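Local atomic coordinates of BF1531-like N-terminal domain-containing protein (Bacteroides fragilis, PDB entry 3SLR), a protein that binds magnesium in the phosphatase-like domain of its N-terminal part and may hydrolyse ester bonds, its natural substrate being unknown. Residues V248-G253 against A257-Q262; P354-D359 against L364-T369. All coordinates share one frame; numbering follows the deposited sequence.

Contact 1 (V248-G253 against A257-Q262); sequences VGHGLG and AFTEFQ
T259 meets V248, G249 and H250 where the loop 248-253 turns back over the first turns of helix 255-270. That helix lies in the beta-alpha-beta crossover joining the neighbouring parallel strands 224-227 and 274-280 of the phosphatase-like domain, so the contact is a worked example of a crossover loop packed against the helix it leads into.

The polar part is slight. G249 N lies 2.7 Å from T259 OG1, but its N-H is directed well off the oxygen, at 127°, so the bond is weak. The threonine takes chi1 -74°, which lays OG1 beside its own backbone N, within range of a second weak bond to the carbonyl of G255 one turn earlier. The hydroxyl therefore sits between loop and helix without being gripped firmly by either. G249 has a positive phi of 121°, a backbone shape suited to a residue without a side chain.

The remaining contacts are van der Waals packing. The T259 methyl CG2 lies on the other branch and meets the imidazole of H250, at 4.0 Å from H250 CE1; the two side chains cross at about a right angle. V248 also runs across the helix side chains. Its CG2 branch is the one opposite the backbone N, and this methyl comes within 3.5 Å of T259 OG1.

Q262, one turn further along the helix, is extended beyond CG and has its amide anchored at both ends: OE1 accepts from the backbone N of V297 and of L298, while NE2 donates to the carbonyl of I233. Against this fixed NE2, the V248 methyl CG2 packs at 3.8 Å.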
loop_
_atom_site.group_PDB
_atom_site.type_symbol
_atom_site.label_atom_id
_atom_site.label_comp_id
_atom_site.label_asym_id
_atom_site.label_seq_id
_atom_site.Cartn_x
_atom_site.Cartn_y
_atom_site.Cartn_z
ATOM N N VAL A 248 -0.669 -25.087 13.402
ATOM C CA VAL A 248 0.147 -23.897 13.597
ATOM C C VAL A 248 1.526 -24.368 14.050
ATOM O O VAL A 248 1.636 -25.349 14.791
ATOM C CB VAL A 248 -0.470 -22.954 14.656
ATOM C CG1 VAL A 248 -0.482 -23.629 16.035
ATOM C CG2 VAL A 248 0.272 -21.627 14.689
ATOM N N GLY A 249 2.582 -23.697 13.597
ATOM C CA GLY A 249 3.924 -24.047 14.020
ATOM C C GLY A 249 4.832 -24.424 12.868
ATOM O O GLY A 249 4.374 -24.691 11.758
ATOM N N HIS A 250 6.134 -24.453 13.126
ATOM C CA HIS A 250 7.073 -24.841 12.086
ATOM C C HIS A 250 7.040 -26.347 11.868
ATOM O O HIS A 250 6.292 -27.072 12.533
ATOM C CB HIS A 250 8.472 -24.327 12.411
ATOM C CG HIS A 250 8.525 -22.841 12.593
ATOM N ND1 HIS A 250 8.477 -21.963 11.534
ATOM C CD2 HIS A 250 8.587 -22.080 13.711
ATOM C CE1 HIS A 250 8.525 -20.724 11.987
ATOM N NE2 HIS A 250 8.588 -20.765 13.305
ATOM N N GLY A 251 7.856 -26.818 10.940
ATOM C CA GLY A 251 7.682 -28.158 10.427
ATOM C C GLY A 251 6.878 -28.012 9.154
ATOM O O GLY A 251 6.245 -26.979 8.930
ATOM N N LEU A 252 6.901 -29.036 8.317
ATOM C CA LEU A 252 6.332 -28.920 6.986
ATOM C C LEU A 252 4.817 -28.885 7.027
ATOM O O LEU A 252 4.196 -29.485 7.905
ATOM C CB LEU A 252 6.807 -30.071 6.099
ATOM C CG LEU A 252 8.322 -30.208 5.971
ATOM C CD1 LEU A 252 8.652 -31.407 5.093
ATOM C CD2 LEU A 252 8.944 -28.922 5.418
ATOM N N GLY A 253 4.219 -28.158 6.088
ATOM C CA GLY A 253 2.779 -28.184 5.952
ATOM C C GLY A 253 2.115 -26.876 6.315
ATOM O O GLY A 253 2.765 -25.955 6.798
ATOM N N ALA A 257 2.229 -21.771 7.410
ATOM C CA ALA A 257 1.602 -20.585 6.819
ATOM C C ALA A 257 0.798 -19.803 7.856
ATOM O O ALA A 257 0.778 -18.562 7.831
ATOM C CB ALA A 257 0.716 -20.958 5.625
ATOM N N PHE A 258 0.131 -20.520 8.757
ATOM C CA PHE A 258 -0.649 -19.857 9.794
ATOM C C PHE A 258 0.276 -19.154 10.785
ATOM O O PHE A 258 -0.036 -18.066 11.264
ATOM C CB PHE A 258 -1.610 -20.834 10.494
ATOM C CG PHE A 258 -2.791 -21.233 9.641
ATOM C CD1 PHE A 258 -3.844 -20.340 9.424
ATOM C CD2 PHE A 258 -2.868 -22.495 9.083
ATOM C CE1 PHE A 258 -4.927 -20.704 8.633
ATOM C CE2 PHE A 258 -3.944 -22.862 8.292
ATOM C CZ PHE A 258 -4.978 -21.963 8.072
ATOM N N THR A 259 1.428 -19.758 11.061
ATOM C CA THR A 259 2.434 -19.137 11.923
ATOM C C THR A 259 2.903 -17.803 11.333
ATOM O O THR A 259 2.968 -16.790 12.036
ATOM C CB THR A 259 3.669 -20.064 12.113
ATOM O OG1 THR A 259 3.318 -21.125 12.999
ATOM C CG2 THR A 259 4.842 -19.298 12.716
ATOM N N GLU A 260 3.244 -17.815 10.048
ATOM C CA GLU A 260 3.750 -16.610 9.390
ATOM C C GLU A 260 2.674 -15.534 9.250
ATOM O O GLU A 260 2.964 -14.344 9.329
ATOM C CB GLU A 260 4.408 -16.962 8.053
ATOM C CG GLU A 260 5.609 -17.892 8.262
ATOM C CD GLU A 260 6.287 -18.344 6.984
ATOM O OE1 GLU A 260 5.768 -18.070 5.883
ATOM O OE2 GLU A 260 7.348 -19.001 7.099
ATOM N N PHE A 261 1.432 -15.960 9.041
ATOM C CA PHE A 261 0.294 -15.045 9.039
ATOM C C PHE A 261 0.064 -14.419 10.416
ATOM O O PHE A 261 -0.195 -13.214 10.520
ATOM C CB PHE A 261 -0.974 -15.757 8.541
ATOM C CG PHE A 261 -2.219 -14.899 8.606
ATOM C CD1 PHE A 261 -2.254 -13.655 7.992
ATOM C CD2 PHE A 261 -3.351 -15.347 9.258
ATOM C CE1 PHE A 261 -3.394 -12.870 8.044
ATOM C CE2 PHE A 261 -4.496 -14.563 9.324
ATOM C CZ PHE A 261 -4.516 -13.324 8.713
ATOM N N GLN A 262 0.152 -15.223 11.475
ATOM C CA GLN A 262 0.030 -14.679 12.834
ATOM C C GLN A 262 1.155 -13.696 13.132
ATOM O O GLN A 262 0.955 -12.729 13.850
ATOM C CB GLN A 262 0.035 -15.786 13.887
ATOM C CG GLN A 262 -1.261 -16.552 13.982
ATOM C CD GLN A 262 -1.300 -17.461 15.192
ATOM O OE1 GLN A 262 -0.696 -17.166 16.232
ATOM N NE2 GLN A 262 -2.023 -18.563 15.070
#

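Contact 2 (P354-D359 against L364-T369); sequences PELPED and LEYLYT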
loop_
_atom_site.group_PDB
_atom_site.type_symbol
_atom_site.label_atom_id
_atom_site.label_comp_id
_atom_site.label_asym_id
_atom_site.label_seq_id
_atom_site.Cartn_x
_atom_site.Cartn_y
_atom_site.Cartn_z
ATOM N N PRO A 354 -11.751 -8.268 3.024
ATOM C CA PRO A 354 -10.942 -8.800 1.921
ATOM C C PRO A 354 -11.413 -10.168 1.448
ATOM O O PRO A 354 -11.797 -11.011 2.260
ATOM C CB PRO A 354 -9.547 -8.885 2.531
ATOM C CG PRO A 354 -9.522 -7.748 3.490
ATOM C CD PRO A 354 -10.913 -7.766 4.122
ATOM N N GLU A 355 -11.379 -10.364 0.136
ATOM C CA GLU A 355 -11.777 -11.623 -0.479
ATOM C C GLU A 355 -10.601 -12.597 -0.408
ATOM O O GLU A 355 -9.905 -12.825 -1.401
ATOM C CB GLU A 355 -12.203 -11.376 -1.932
ATOM C CG GLU A 355 -12.708 -12.595 -2.686
ATOM C CD GLU A 355 -13.967 -13.185 -2.072
ATOM O OE1 GLU A 355 -14.735 -12.442 -1.437
ATOM O OE2 GLU A 355 -14.187 -14.398 -2.225
ATOM N N LEU A 356 -10.372 -13.156 0.776
ATOM C CA LEU A 356 -9.267 -14.091 0.975
ATOM C C LEU A 356 -9.357 -15.259 0.000
ATOM O O LEU A 356 -10.447 -15.783 -0.250
ATOM C CB LEU A 356 -9.283 -14.642 2.399
ATOM C CG LEU A 356 -8.857 -13.728 3.547
ATOM C CD1 LEU A 356 -9.098 -14.437 4.868
ATOM C CD2 LEU A 356 -7.392 -13.337 3.418
ATOM N N PRO A 357 -8.207 -15.676 -0.552
ATOM C CA PRO A 357 -8.176 -16.857 -1.418
ATOM C C PRO A 357 -8.433 -18.112 -0.592
ATOM O O PRO A 357 -8.329 -18.072 0.632
ATOM C CB PRO A 357 -6.737 -16.861 -1.943
ATOM C CG PRO A 357 -5.942 -16.203 -0.847
ATOM C CD PRO A 357 -6.863 -15.113 -0.322
ATOM N N GLU A 358 -8.765 -19.215 -1.249
ATOM C CA GLU A 358 -9.110 -20.430 -0.523
ATOM C C GLU A 358 -7.922 -21.078 0.198
ATOM O O GLU A 358 -8.070 -21.644 1.289
ATOM C CB GLU A 358 -9.816 -21.418 -1.451
ATOM C CG GLU A 358 -11.084 -21.996 -0.842
ATOM C CD GLU A 358 -12.168 -22.260 -1.872
ATOM O OE1 GLU A 358 -12.108 -21.672 -2.977
ATOM O OE2 GLU A 358 -13.079 -23.062 -1.570
ATOM N N ASP A 359 -6.736 -20.986 -0.392
ATOM C CA ASP A 359 -5.560 -21.610 0.198
ATOM C C ASP A 359 -4.880 -20.675 1.201
ATOM O O ASP A 359 -4.450 -19.580 0.838
ATOM C CB ASP A 359 -4.583 -21.984 -0.919
ATOM C CG ASP A 359 -3.466 -22.891 -0.449
ATOM O OD1 ASP A 359 -3.104 -22.854 0.748
ATOM O OD2 ASP A 359 -2.934 -23.639 -1.301
ATOM N N LEU A 364 -1.374 -14.272 2.811
ATOM C CA LEU A 364 -0.555 -13.113 3.114
ATOM C C LEU A 364 -0.179 -12.363 1.838
ATOM O O LEU A 364 -0.311 -11.137 1.768
ATOM C CB LEU A 364 0.674 -13.523 3.921
ATOM C CG LEU A 364 1.374 -12.416 4.705
ATOM C CD1 LEU A 364 0.375 -11.659 5.586
ATOM C CD2 LEU A 364 2.503 -13.006 5.549
ATOM N N GLU A 365 0.268 -13.090 0.819
ATOM C CA GLU A 365 0.632 -12.439 -0.437
ATOM C C GLU A 365 -0.567 -11.699 -1.026
ATOM O O GLU A 365 -0.418 -10.625 -1.609
ATOM C CB GLU A 365 1.194 -13.447 -1.439
ATOM C CG GLU A 365 2.629 -13.916 -1.132
ATOM C CD GLU A 365 3.681 -12.847 -1.444
ATOM O OE1 GLU A 365 3.387 -11.896 -2.210
ATOM O OE2 GLU A 365 4.802 -12.948 -0.908
ATOM N N TYR A 366 -1.761 -12.266 -0.860
ATOM C CA TYR A 366 -2.974 -11.579 -1.291
ATOM C C TYR A 366 -3.211 -10.287 -0.493
ATOM O O TYR A 366 -3.472 -9.235 -1.069
ATOM C CB TYR A 366 -4.202 -12.493 -1.201
ATOM C CG TYR A 366 -5.485 -11.719 -1.326
ATOM C CD1 TYR A 366 -5.877 -11.189 -2.546
ATOM C CD2 TYR A 366 -6.293 -11.492 -0.211
ATOM C CE1 TYR A 366 -7.057 -10.448 -2.670
ATOM C CE2 TYR A 366 -7.468 -10.764 -0.328
ATOM C CZ TYR A 366 -7.840 -10.251 -1.554
ATOM O OH TYR A 366 -9.011 -9.523 -1.651
ATOM N N LEU A 367 -3.100 -10.366 0.829
ATOM C CA LEU A 367 -3.280 -9.187 1.668
ATOM C C LEU A 367 -2.279 -8.089 1.304
ATOM O O LEU A 367 -2.596 -6.898 1.359
ATOM C CB LEU A 367 -3.192 -9.548 3.149
ATOM C CG LEU A 367 -4.313 -10.453 3.658
ATOM C CD1 LEU A 367 -4.014 -10.920 5.079
ATOM C CD2 LEU A 367 -5.681 -9.736 3.592
ATOM N N TYR A 368 -1.081 -8.491 0.898
ATOM C CA TYR A 368 -0.090 -7.520 0.451
ATOM C C TYR A 368 -0.588 -6.666 -0.715
ATOM O O TYR A 368 -0.184 -5.513 -0.833
ATOM C CB TYR A 368 1.220 -8.206 0.042
ATOM C CG TYR A 368 2.050 -8.819 1.151
ATOM C CD1 TYR A 368 1.859 -8.487 2.488
ATOM C CD2 TYR A 368 3.075 -9.722 0.838
ATOM C CE1 TYR A 368 2.649 -9.077 3.499
ATOM C CE2 TYR A 368 3.859 -10.296 1.828
ATOM C CZ TYR A 368 3.653 -9.961 3.153
ATOM O OH TYR A 368 4.445 -10.549 4.131
ATOM N N THR A 369 -1.441 -7.228 -1.580
ATOM C CA THR A 369 -1.929 -6.509 -2.763
ATOM C C THR A 369 -2.941 -5.422 -2.424
ATOM O O THR A 369 -3.239 -4.566 -3.259
ATOM C CB THR A 369 -2.606 -7.455 -3.807
ATOM O OG1 THR A 369 -3.885 -7.873 -3.325
ATOM C CG2 THR A 369 -1.744 -8.700 -4.106
#
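The carbonyl oxygen of Y366, the residue whose ring reaches across to 354-357, is gripped twice by T369. T369 OG1 donates to Y366 O over 2.7 Å, in the carbonyl plane and with a C=O...O angle of 150°; T369 N adds a backbone bond to the same oxygen.

The ring of Y366 is carried toward the loop by a first torsion of 167°, with CG anti to the backbone N. There it lies against the inverse gamma turn centred on E355. The carbonyl oxygen of E355 stands over one face, with E355 O 3.3 Å from Y366 CZ, and E355 N makes a weak hydrogen bond to Y366 OH, 3.1 Å away. P354 CB approaches the ring edge near its plane, while P357 CD lies 3.7 Å from Y366 CD2. Beyond the ring, L356 and L367 join through their CD2 methyls, 4.0 Å apart.

The carboxylate of E355 turns away from the tyrosine and makes salt bridges to R345 and R341. P354 and L367 both rest on strand 331-334, and L367 also reaches W264 of helix 255-270.

The L356 side chain of this packing, beside the edge strand 331-334, comes near D336, a magnesium ligand, at a site that also contains D228 and D230 of a DxDx(T/V) pattern, consistent with a phosphatase of the HAD type.

Contacts 1 and 2 follow one another along the chain, yet their helices meet in space: the contact centres are about 16 Å apart, and F261 CE1 touches L367 CD1 at 3.6 Å, with L364 CD2 also 4.0 Å from E260 O. Helix 255-270 thus faces the loop 248-253 through T259 and Q262, and helix 363-368 chiefly through F261. Their relation to the magnesium site differs. In contact 2 the side chain of L356 is about 9 Å from a bound magnesium and about 5 Å from that of D336, whereas in contact 1 the side chain of Q262 stays about 13 Å from the metal and about 10 Å from that of D230.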